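Local coordinates for O-phospho-L-seryl-tRNA:Cys-tRNA synthase (Methanocaldococcus jannaschii DSM 2661, PDB 5X6B), which probably converts O-phosphoseryl-tRNA(Cys) to cysteinyl-tRNA(Cys) in a reaction that depends on pyridoxal phosphate, at residues B[172-184]-B[206-218]. Residues are numbered along the deposited sequence; the frame is centred on the assembly and turned at random.
Sequences TYKINLEGYKEVI and YGNLNDAKKVGKI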
loop_
_atom_site.group_PDB
_atom_site.type_symbol
_atom_site.label_atom_id
_atom_site.label_comp_id
_atom_site.label_asym_id
_atom_site.label_seq_id
_atom_site.Cartn_x
_atom_site.Cartn_y
_atom_site.Cartn_z
ATOM N N THR B 172 -28.041 18.063 -17.813
ATOM C CA THR B 172 -26.587 18.135 -17.855
ATOM C C THR B 172 -25.954 18.476 -16.503
ATOM O O THR B 172 -24.850 18.019 -16.201
ATOM C CB THR B 172 -26.114 19.164 -18.896
ATOM O OG1 THR B 172 -26.792 20.409 -18.684
ATOM C CG2 THR B 172 -26.403 18.657 -20.304
ATOM N N TYR B 173 -26.651 19.272 -15.698
ATOM C CA TYR B 173 -26.136 19.725 -14.405
ATOM C C TYR B 173 -24.736 20.325 -14.530
ATOM O O TYR B 173 -23.836 20.002 -13.754
ATOM C CB TYR B 173 -26.148 18.576 -13.398
ATOM C CG TYR B 173 -27.550 18.147 -13.034
ATOM C CD1 TYR B 173 -28.268 18.824 -12.058
ATOM C CD2 TYR B 173 -28.166 17.083 -13.680
ATOM C CE1 TYR B 173 -29.552 18.450 -11.723
ATOM C CE2 TYR B 173 -29.457 16.699 -13.350
ATOM C CZ TYR B 173 -30.144 17.391 -12.368
ATOM O OH TYR B 173 -31.426 17.025 -12.027
ATOM N N LYS B 174 -24.571 21.202 -15.517
ATOM C CA LYS B 174 -23.298 21.869 -15.767
ATOM C C LYS B 174 -23.121 23.118 -14.904
ATOM O O LYS B 174 -24.025 23.939 -14.789
ATOM C CB LYS B 174 -23.175 22.247 -17.246
ATOM C CG LYS B 174 -21.903 23.015 -17.564
ATOM C CD LYS B 174 -21.823 23.421 -19.023
ATOM C CE LYS B 174 -20.497 24.116 -19.292
ATOM N NZ LYS B 174 -20.329 24.481 -20.718
ATOM N N ILE B 175 -21.937 23.256 -14.313
ATOM C CA ILE B 175 -21.617 24.389 -13.453
ATOM C C ILE B 175 -21.365 25.676 -14.240
ATOM O O ILE B 175 -20.650 25.674 -15.244
ATOM C CB ILE B 175 -20.372 24.086 -12.584
ATOM C CG1 ILE B 175 -20.651 22.910 -11.648
ATOM C CG2 ILE B 175 -19.943 25.309 -11.790
ATOM C CD1 ILE B 175 -21.849 23.114 -10.753
ATOM N N ASN B 176 -21.963 26.772 -13.778
ATOM C CA ASN B 176 -21.655 28.098 -14.298
ATOM C C ASN B 176 -20.328 28.594 -13.723
ATOM O O ASN B 176 -20.297 29.219 -12.664
ATOM C CB ASN B 176 -22.785 29.077 -13.962
ATOM C CG ASN B 176 -22.637 30.421 -14.664
ATOM O OD1 ASN B 176 -21.575 30.757 -15.190
ATOM N ND2 ASN B 176 -23.711 31.201 -14.664
ATOM N N LEU B 177 -19.233 28.312 -14.422
ATOM C CA LEU B 177 -17.906 28.668 -13.924
ATOM C C LEU B 177 -17.737 30.181 -13.795
ATOM O O LEU B 177 -17.000 30.665 -12.935
ATOM C CB LEU B 177 -16.814 28.088 -14.831
ATOM C CG LEU B 177 -16.741 26.559 -14.879
ATOM C CD1 LEU B 177 -15.526 26.077 -15.667
ATOM C CD2 LEU B 177 -16.740 25.978 -13.477
ATOM N N GLU B 178 -18.432 30.923 -14.647
ATOM C CA GLU B 178 -18.368 32.377 -14.617
ATOM C C GLU B 178 -19.105 32.914 -13.396
ATOM O O GLU B 178 -18.871 34.043 -12.964
ATOM C CB GLU B 178 -18.949 32.967 -15.905
ATOM C CG GLU B 178 -18.206 32.547 -17.177
ATOM C CD GLU B 178 -18.587 31.158 -17.672
ATOM O OE1 GLU B 178 -19.515 30.547 -17.100
ATOM O OE2 GLU B 178 -17.955 30.675 -18.634
ATOM N N GLY B 179 -19.984 32.087 -12.834
ATOM C CA GLY B 179 -20.743 32.453 -11.652
ATOM C C GLY B 179 -19.901 32.567 -10.392
ATOM O O GLY B 179 -20.387 33.015 -9.353
ATOM N N TYR B 180 -18.640 32.155 -10.479
ATOM C CA TYR B 180 -17.722 32.269 -9.353
ATOM C C TYR B 180 -17.509 33.727 -8.979
ATOM O O TYR B 180 -17.394 34.058 -7.800
ATOM C CB TYR B 180 -16.377 31.608 -9.672
ATOM C CG TYR B 180 -16.285 30.163 -9.236
ATOM C CD1 TYR B 180 -15.843 29.829 -7.962
ATOM C CD2 TYR B 180 -16.639 29.134 -10.098
ATOM C CE1 TYR B 180 -15.756 28.507 -7.559
ATOM C CE2 TYR B 180 -16.556 27.811 -9.706
ATOM C CZ TYR B 180 -16.114 27.503 -8.437
ATOM O OH TYR B 180 -16.036 26.186 -8.048
ATOM N N LYS B 181 -17.463 34.594 -9.987
ATOM C CA LYS B 181 -17.259 36.020 -9.753
ATOM C C LYS B 181 -18.399 36.636 -8.937
ATOM O O LYS B 181 -18.154 37.325 -7.945
ATOM C CB LYS B 181 -17.099 36.772 -11.081
ATOM C CG LYS B 181 -17.496 38.239 -10.984
ATOM C CD LYS B 181 -16.754 39.131 -11.969
ATOM C CE LYS B 181 -16.782 40.581 -11.492
ATOM N NZ LYS B 181 -16.250 41.547 -12.493
ATOM N N GLU B 182 -19.639 36.378 -9.347
ATOM C CA GLU B 182 -20.800 36.983 -8.689
ATOM C C GLU B 182 -20.917 36.570 -7.227
ATOM O O GLU B 182 -21.252 37.389 -6.375
ATOM C CB GLU B 182 -22.098 36.629 -9.424
ATOM C CG GLU B 182 -21.961 36.558 -10.937
ATOM C CD GLU B 182 -23.207 36.018 -11.622
ATOM O OE1 GLU B 182 -24.204 35.726 -10.924
ATOM O OE2 GLU B 182 -23.185 35.884 -12.865
ATOM N N VAL B 183 -20.629 35.303 -6.940
ATOM C CA VAL B 183 -20.691 34.794 -5.575
ATOM C C VAL B 183 -19.650 35.471 -4.684
ATOM O O VAL B 183 -19.965 35.935 -3.583
ATOM C CB VAL B 183 -20.485 33.268 -5.541
ATOM C CG1 VAL B 183 -20.423 32.768 -4.108
ATOM C CG2 VAL B 183 -21.604 32.569 -6.299
ATOM N N ILE B 184 -18.416 35.532 -5.173
ATOM C CA ILE B 184 -17.332 36.194 -4.456
ATOM C C ILE B 184 -17.665 37.655 -4.153
ATOM O O ILE B 184 -17.551 38.101 -3.010
ATOM C CB ILE B 184 -16.015 36.126 -5.252
ATOM C CG1 ILE B 184 -15.532 34.680 -5.351
ATOM C CG2 ILE B 184 -14.946 36.987 -4.600
ATOM C CD1 ILE B 184 -14.411 34.483 -6.345
ATOM N N TYR B 206 -22.051 13.115 -11.692
ATOM C CA TYR B 206 -22.370 13.169 -13.110
ATOM C C TYR B 206 -21.132 12.954 -13.969
ATOM O O TYR B 206 -21.234 12.560 -15.127
ATOM C CB TYR B 206 -23.038 14.507 -13.454
ATOM C CG TYR B 206 -24.317 14.748 -12.679
ATOM C CD1 TYR B 206 -25.481 14.065 -13.004
ATOM C CD2 TYR B 206 -24.359 15.647 -11.617
ATOM C CE1 TYR B 206 -26.650 14.267 -12.301
ATOM C CE2 TYR B 206 -25.529 15.857 -10.905
ATOM C CZ TYR B 206 -26.670 15.163 -11.255
ATOM O OH TYR B 206 -27.843 15.354 -10.562
ATOM N N GLY B 207 -19.964 13.206 -13.393
ATOM C CA GLY B 207 -18.719 13.017 -14.112
ATOM C C GLY B 207 -18.509 14.065 -15.185
ATOM O O GLY B 207 -17.999 13.768 -16.265
ATOM N N ASN B 208 -18.915 15.296 -14.887
ATOM C CA ASN B 208 -18.708 16.417 -15.796
ATOM C C ASN B 208 -17.334 17.042 -15.620
ATOM O O ASN B 208 -16.951 17.421 -14.516
ATOM C CB ASN B 208 -19.780 17.487 -15.590
ATOM C CG ASN B 208 -21.148 17.036 -16.035
ATOM O OD1 ASN B 208 -21.278 16.199 -16.930
ATOM N ND2 ASN B 208 -22.184 17.589 -15.411
ATOM N N LEU B 209 -16.596 17.147 -16.716
ATOM C CA LEU B 209 -15.333 17.867 -16.718
ATOM C C LEU B 209 -15.610 19.376 -16.716
ATOM O O LEU B 209 -16.667 19.823 -17.172
ATOM C CB LEU B 209 -14.495 17.454 -17.931
ATOM C CG LEU B 209 -13.095 18.040 -18.114
ATOM C CD1 LEU B 209 -12.239 17.805 -16.878
ATOM C CD2 LEU B 209 -12.452 17.427 -19.338
ATOM N N ASN B 210 -14.675 20.156 -16.186
ATOM C CA ASN B 210 -14.846 21.601 -16.113
ATOM C C ASN B 210 -13.595 22.333 -16.586
ATOM O O ASN B 210 -12.477 21.887 -16.334
ATOM C CB ASN B 210 -15.200 22.023 -14.682
ATOM C CG ASN B 210 -16.559 21.506 -14.236
ATOM O OD1 ASN B 210 -16.654 20.652 -13.355
ATOM N ND2 ASN B 210 -17.621 22.039 -14.831
ATOM N N ASP B 211 -13.781 23.451 -17.280
ATOM C CA ASP B 211 -12.649 24.242 -17.757
ATOM C C ASP B 211 -11.994 24.989 -16.598
ATOM O O ASP B 211 -12.341 26.133 -16.306
ATOM C CB ASP B 211 -13.093 25.225 -18.845
ATOM C CG ASP B 211 -11.922 25.885 -19.546
ATOM O OD1 ASP B 211 -10.776 25.435 -19.344
ATOM O OD2 ASP B 211 -12.145 26.852 -20.305
ATOM N N ALA B 212 -11.037 24.333 -15.950
ATOM C CA ALA B 212 -10.421 24.847 -14.728
ATOM C C ALA B 212 -9.722 26.191 -14.917
ATOM O O ALA B 212 -9.581 26.958 -13.965
ATOM C CB ALA B 212 -9.430 23.822 -14.172
ATOM N N LYS B 213 -9.277 26.471 -16.139
ATOM C CA LYS B 213 -8.502 27.678 -16.403
ATOM C C LYS B 213 -9.328 28.933 -16.148
ATOM O O LYS B 213 -8.808 29.944 -15.676
ATOM C CB LYS B 213 -7.978 27.687 -17.840
ATOM C CG LYS B 213 -6.986 28.807 -18.118
ATOM C CD LYS B 213 -6.348 28.667 -19.489
ATOM C CE LYS B 213 -5.259 29.706 -19.699
ATOM N NZ LYS B 213 -4.588 29.547 -21.019
ATOM N N LYS B 214 -10.618 28.857 -16.456
ATOM C CA LYS B 214 -11.510 29.998 -16.295
ATOM C C LYS B 214 -11.665 30.375 -14.827
ATOM O O LYS B 214 -11.576 31.550 -14.472
ATOM C CB LYS B 214 -12.876 29.704 -16.923
ATOM C CG LYS B 214 -13.053 30.293 -18.325
ATOM C CD LYS B 214 -12.492 31.715 -18.423
ATOM C CE LYS B 214 -13.063 32.472 -19.619
ATOM N NZ LYS B 214 -12.287 33.715 -19.900
ATOM N N VAL B 215 -11.889 29.379 -13.975
ATOM C CA VAL B 215 -11.991 29.627 -12.541
ATOM C C VAL B 215 -10.636 30.073 -12.008
ATOM O O VAL B 215 -10.551 30.846 -11.057
ATOM C CB VAL B 215 -12.479 28.382 -11.778
ATOM C CG1 VAL B 215 -12.676 28.702 -10.312
ATOM C CG2 VAL B 215 -13.780 27.869 -12.384
ATOM N N GLY B 216 -9.573 29.597 -12.645
ATOM C CA GLY B 216 -8.231 30.017 -12.297
ATOM C C GLY B 216 -8.020 31.489 -12.594
ATOM O O GLY B 216 -7.419 32.211 -11.799
ATOM N N LYS B 217 -8.525 31.939 -13.740
ATOM C CA LYS B 217 -8.359 33.333 -14.145
ATOM C C LYS B 217 -9.200 34.281 -13.295
ATOM O O LYS B 217 -8.761 35.388 -12.983
ATOM C CB LYS B 217 -8.695 33.505 -15.627
ATOM C CG LYS B 217 -7.583 33.020 -16.538
ATOM C CD LYS B 217 -7.777 33.477 -17.975
ATOM C CE LYS B 217 -9.117 33.022 -18.538
ATOM N NZ LYS B 217 -9.287 33.406 -19.969
ATOM N N ILE B 218 -10.403 33.847 -12.926
ATOM C CA ILE B 218 -11.224 34.586 -11.975
ATOM C C ILE B 218 -10.498 34.738 -10.638
ATOM O O ILE B 218 -10.468 35.821 -10.053
ATOM C CB ILE B 218 -12.575 33.889 -11.732
ATOM C CG1 ILE B 218 -13.366 33.781 -13.035
ATOM C CG2 ILE B 218 -13.382 34.629 -10.665
ATOM C CD1 ILE B 218 -14.695 33.065 -12.879
#
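Val215 puts CG1 squarely over the ring centre of Tyr180, 3.8 Å from the centroid, and turns CG2 to CD2 of Leu177. This is the large domain of a fold type I PLP enzyme, and helices 179-188 and 212-221 lie side by side on one face of its mixed sheet; the axes of segments 179-184 and 212-218 approach to 10.0 Å at 32°. Tyr180 points in against the sheet, its OH hydrogen-bonded to Leu198 O. With CG1 anti to the carbonyl carbon (chi1 -60°) and the chain extended beyond it, Ile218 brings CD1 to CB of Tyr180 at 3.9 Å. The other methyl of Leu177, CD1, lies against the backbone O and N of Asp211.

Past strand 174-175, Tyr173 and Tyr206 form an offset stack, centroids 4.4 Å apart and planes at 9°, with the Tyr206 hydroxyl over the middle of the Tyr173 ring; Tyr166 meets Tyr173 edge-to-face. A serine in place of Tyr173 would probably leave one face of Tyr206 without its stacking partner and its ring freer to turn. At the polar edge, Asn208 ND2 donates to Thr172 O at 2.8 Å, nearly in line with the carbonyl, and weakly to Tyr173 O at 3.4 Å.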